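Local coordinates for protein papain inhibitor (Streptomyces mobaraensis, PDB 5NTB) that inhibits the cysteine proteases papain and bromelain and the serine protease trypsin, and serves as a glutamine and lysine donor substrate for transglutaminase, at residues Ser57-Tyr62 / Thr66-Val71. Residues are numbered along the deposited sequence; the frame is centred on the assembly and turned at random. Where two conformers were deposited one is given.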
ATOM      1  N   SER A  57      -6.719  -3.792   4.640  1.00 13.69           N
ATOM      2  CA  SER A  57      -6.488  -3.523   3.230  1.00 12.03           C
ATOM      3  C   SER A  57      -6.546  -2.021   3.009  1.00 12.66           C
ATOM      4  O   SER A  57      -6.818  -1.242   3.925  1.00 15.09           O
ATOM      5  CB  SER A  57      -7.525  -4.224   2.349  1.00 14.85           C
ATOM      6  OG  SER A  57      -7.413  -5.630   2.443  1.00 17.38           O
ATOM      7  N   VAL A  58      -6.252  -1.616   1.789  0.66 13.29           N
ATOM      8  CA  VAL A  58      -6.555  -0.258   1.381  0.66 12.42           C
ATOM      9  C   VAL A  58      -7.465  -0.315   0.173  0.66 12.85           C
ATOM     10  O   VAL A  58      -7.447  -1.263  -0.618  0.66 13.59           O
ATOM     11  CB  VAL A  58      -5.301   0.576   1.065  0.66 12.84           C
ATOM     12  CG1 VAL A  58      -4.482   0.790   2.332  0.66 13.17           C
ATOM     13  CG2 VAL A  58      -4.489  -0.089  -0.019  0.66 12.48           C
ATOM     14  N   GLU A  59      -8.271   0.719   0.045  1.00 12.76           N
ATOM     15  CA  GLU A  59      -9.009   1.001  -1.176  1.00 12.61           C
ATOM     16  C   GLU A  59      -8.361   2.229  -1.788  1.00 13.66           C
ATOM     17  O   GLU A  59      -8.223   3.258  -1.113  1.00 15.25           O
ATOM     18  CB  GLU A  59     -10.495   1.231  -0.892  1.00 16.86           C
ATOM     19  CG  GLU A  59     -11.229  -0.077  -0.676  1.00 22.24           C
ATOM     20  CD  GLU A  59     -12.724   0.094  -0.482  1.00 32.24           C
ATOM     21  OE1 GLU A  59     -13.380  -0.883  -0.057  1.00 36.91           O
ATOM     22  OE2 GLU A  59     -13.238   1.196  -0.758  1.00 27.91           O
ATOM     23  N   VAL A  60      -7.909   2.095  -3.030  1.00 12.33           N
ATOM     24  CA  VAL A  60      -7.160   3.129  -3.735  1.00 12.45           C
ATOM     25  C   VAL A  60      -7.966   3.550  -4.946  1.00 15.14           C
ATOM     26  O   VAL A  60      -8.373   2.704  -5.750  1.00 14.87           O
ATOM     27  CB  VAL A  60      -5.773   2.639  -4.184  1.00 16.80           C
ATOM     28  CG1 VAL A  60      -4.982   3.812  -4.779  1.00 15.61           C
ATOM     29  CG2 VAL A  60      -5.029   2.005  -3.023  1.00 17.93           C
ATOM     30  N   SER A  61      -8.174   4.853  -5.087  1.00 16.57           N
ATOM     31  CA  SER A  61      -8.968   5.400  -6.175  1.00 16.91           C
ATOM     32  C   SER A  61      -8.114   6.347  -6.995  1.00 16.78           C
ATOM     33  O   SER A  61      -7.417   7.208  -6.442  1.00 16.50           O
ATOM     34  CB  SER A  61     -10.200   6.130  -5.647  1.00 15.72           C
ATOM     35  OG  SER A  61     -10.971   5.273  -4.828  1.00 23.03           O
ATOM     36  N   TYR A  62      -8.166   6.179  -8.305  1.00 14.33           N
ATOM     37  CA  TYR A  62      -7.528   7.117  -9.209  1.00 15.10           C
ATOM     38  C   TYR A  62      -8.313   7.112 -10.503  1.00 17.30           C
ATOM     39  O   TYR A  62      -8.661   6.042 -11.009  1.00 17.24           O
ATOM     40  CB  TYR A  62      -6.067   6.732  -9.463  1.00 16.24           C
ATOM     41  CG  TYR A  62      -5.399   7.588 -10.504  1.00 18.83           C
ATOM     42  CD1 TYR A  62      -5.253   8.948 -10.302  1.00 19.20           C
ATOM     43  CD2 TYR A  62      -4.925   7.041 -11.687  1.00 17.64           C
ATOM     44  CE1 TYR A  62      -4.661   9.745 -11.255  1.00 20.24           C
ATOM     45  CE2 TYR A  62      -4.324   7.820 -12.630  1.00 22.13           C
ATOM     46  CZ  TYR A  62      -4.196   9.169 -12.416  1.00 23.90           C
ATOM     47  OH  TYR A  62      -3.589   9.946 -13.374  1.00 33.22           O
ATOM     48  N   THR A  66     -11.452   2.223  -8.616  0.78 15.80           N
ATOM     49  CA  THR A  66     -11.049   1.877  -7.263  0.78 14.74           C
ATOM     50  C   THR A  66     -10.700   0.399  -7.201  0.78 17.47           C
ATOM     51  O   THR A  66     -11.438  -0.440  -7.730  0.78 18.47           O
ATOM     52  CB  THR A  66     -12.150   2.208  -6.256  0.78 15.79           C
ATOM     53  OG1 THR A  66     -12.408   3.622  -6.286  0.78 16.83           O
ATOM     54  CG2 THR A  66     -11.714   1.809  -4.857  0.78 17.67           C
ATOM     55  N   ILE A  67      -9.567   0.091  -6.572  1.00 14.21           N
ATOM     56  CA  ILE A  67      -9.160  -1.284  -6.294  1.00 12.80           C
ATOM     57  C   ILE A  67      -8.968  -1.433  -4.790  1.00 14.59           C
ATOM     58  O   ILE A  67      -8.806  -0.458  -4.058  1.00 13.32           O
ATOM     59  CB  ILE A  67      -7.871  -1.692  -7.031  1.00 13.13           C
ATOM     60  CG1 ILE A  67      -6.700  -0.813  -6.610  1.00 16.99           C
ATOM     61  CG2 ILE A  67      -8.060  -1.657  -8.553  1.00 18.93           C
ATOM     62  CD1 ILE A  67      -5.375  -1.269  -7.203  1.00 19.77           C
ATOM     63  N   ARG A  68      -8.955  -2.684  -4.336  0.51 13.42           N
ATOM     64  CA  ARG A  68      -8.809  -3.012  -2.923  0.51 14.81           C
ATOM     65  C   ARG A  68      -7.701  -4.042  -2.791  0.51 14.85           C
ATOM     66  O   ARG A  68      -7.790  -5.123  -3.380  0.51 18.44           O
ATOM     67  CB  ARG A  68     -10.126  -3.544  -2.352  0.51 17.90           C
ATOM     68  CG  ARG A  68     -10.111  -3.842  -0.867  0.51 16.69           C
ATOM     69  CD  ARG A  68     -11.410  -4.540  -0.479  0.51 24.44           C
ATOM     70  NE  ARG A  68     -11.398  -5.026   0.897  0.51 26.04           N
ATOM     71  CZ  ARG A  68     -12.120  -4.507   1.883  0.51 33.49           C
ATOM     72  NH1 ARG A  68     -12.039  -5.022   3.104  0.51 32.05           N
ATOM     73  NH2 ARG A  68     -12.926  -3.475   1.655  0.51 32.54           N
ATOM     74  N   VAL A  69      -6.652  -3.703  -2.039  1.00 13.30           N
ATOM     75  CA  VAL A  69      -5.495  -4.596  -1.943  1.00 13.75           C
ATOM     76  C   VAL A  69      -5.062  -4.723  -0.488  1.00 12.71           C
ATOM     77  O   VAL A  69      -5.208  -3.788   0.309  1.00 12.68           O
ATOM     78  CB  VAL A  69      -4.300  -4.102  -2.810  1.00 13.57           C
ATOM     79  CG1 VAL A  69      -4.728  -3.872  -4.274  1.00 15.02           C
ATOM     80  CG2 VAL A  69      -3.679  -2.833  -2.241  1.00 15.33           C
ATOM     81  N   PRO A  70      -4.507  -5.873  -0.118  1.00 13.01           N
ATOM     82  CA  PRO A  70      -4.071  -6.073   1.266  1.00 12.72           C
ATOM     83  C   PRO A  70      -2.786  -5.332   1.602  1.00 11.35           C
ATOM     84  O   PRO A  70      -1.869  -5.220   0.790  1.00 12.32           O
ATOM     85  CB  PRO A  70      -3.851  -7.589   1.343  1.00 13.63           C
ATOM     86  CG  PRO A  70      -3.501  -7.968  -0.064  1.00 13.77           C
ATOM     87  CD  PRO A  70      -4.369  -7.092  -0.927  1.00 13.46           C
ATOM     88  N   VAL A  71      -2.713  -4.869   2.850  1.00 11.30           N
ATOM     89  CA  VAL A  71      -1.455  -4.375   3.406  1.00 12.26           C
ATOM     90  C   VAL A  71      -0.555  -5.568   3.687  1.00 15.15           C
ATOM     91  O   VAL A  71      -0.905  -6.453   4.474  1.00 14.96           O
ATOM     92  CB  VAL A  71      -1.693  -3.571   4.690  1.00 11.02           C
ATOM     93  CG1 VAL A  71      -0.361  -3.180   5.315  1.00 13.43           C
ATOM     94  CG2 VAL A  71      -2.582  -2.357   4.418  1.00 14.05           C
TER
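Val-58 and Val-69 form one hydrogen-bonded pair of an antiparallel hairpin, and Val-60 and Ile-67 the next. Each pair is closed by two backbone bonds; Val-58 N to Val-69 O is 2.8 Å. Ile-67 N to Val-60 O is 3.0 Å. Between them Glu-59 stands opposite Arg-68 in a non-hydrogen-bonded pair, and the short strand segments run at 150° to each other. The hairpin belongs to the curled sheet of a double-psi beta-barrel domain, whose strand 104-109 flanks 57-62 on its other edge. Val-58, Val-60, Ile-67 and Val-69 point to one face, Glu-59, Ser-61, Thr-66 and Arg-68 to the other. On the valine face Val-58 CG2, in one of two conformers, meets Val-69 CG2 at 3.6 Å, with Val-35 and Leu-85 nearby. Opposite, one conformer of the extended Arg-68, its CG anti to the backbone N (chi1 -177°), crosses Glu-59 obliquely and brings NH2 to 3.1 Å from Glu-59 OE1. In this salt bridge OE1 lies at the guanidinium edge and takes a weak, bent hydrogen bond, the two planes 59° apart. Without the carboxylate, as with an alanine here, the Arg-68 guanidinium would probably lose this charged mate and turn more freely. Toward the turn, Ser-61 OG and Thr-66 OG1, in one conformer of the threonine, share a 2.6 Å hydrogen bond.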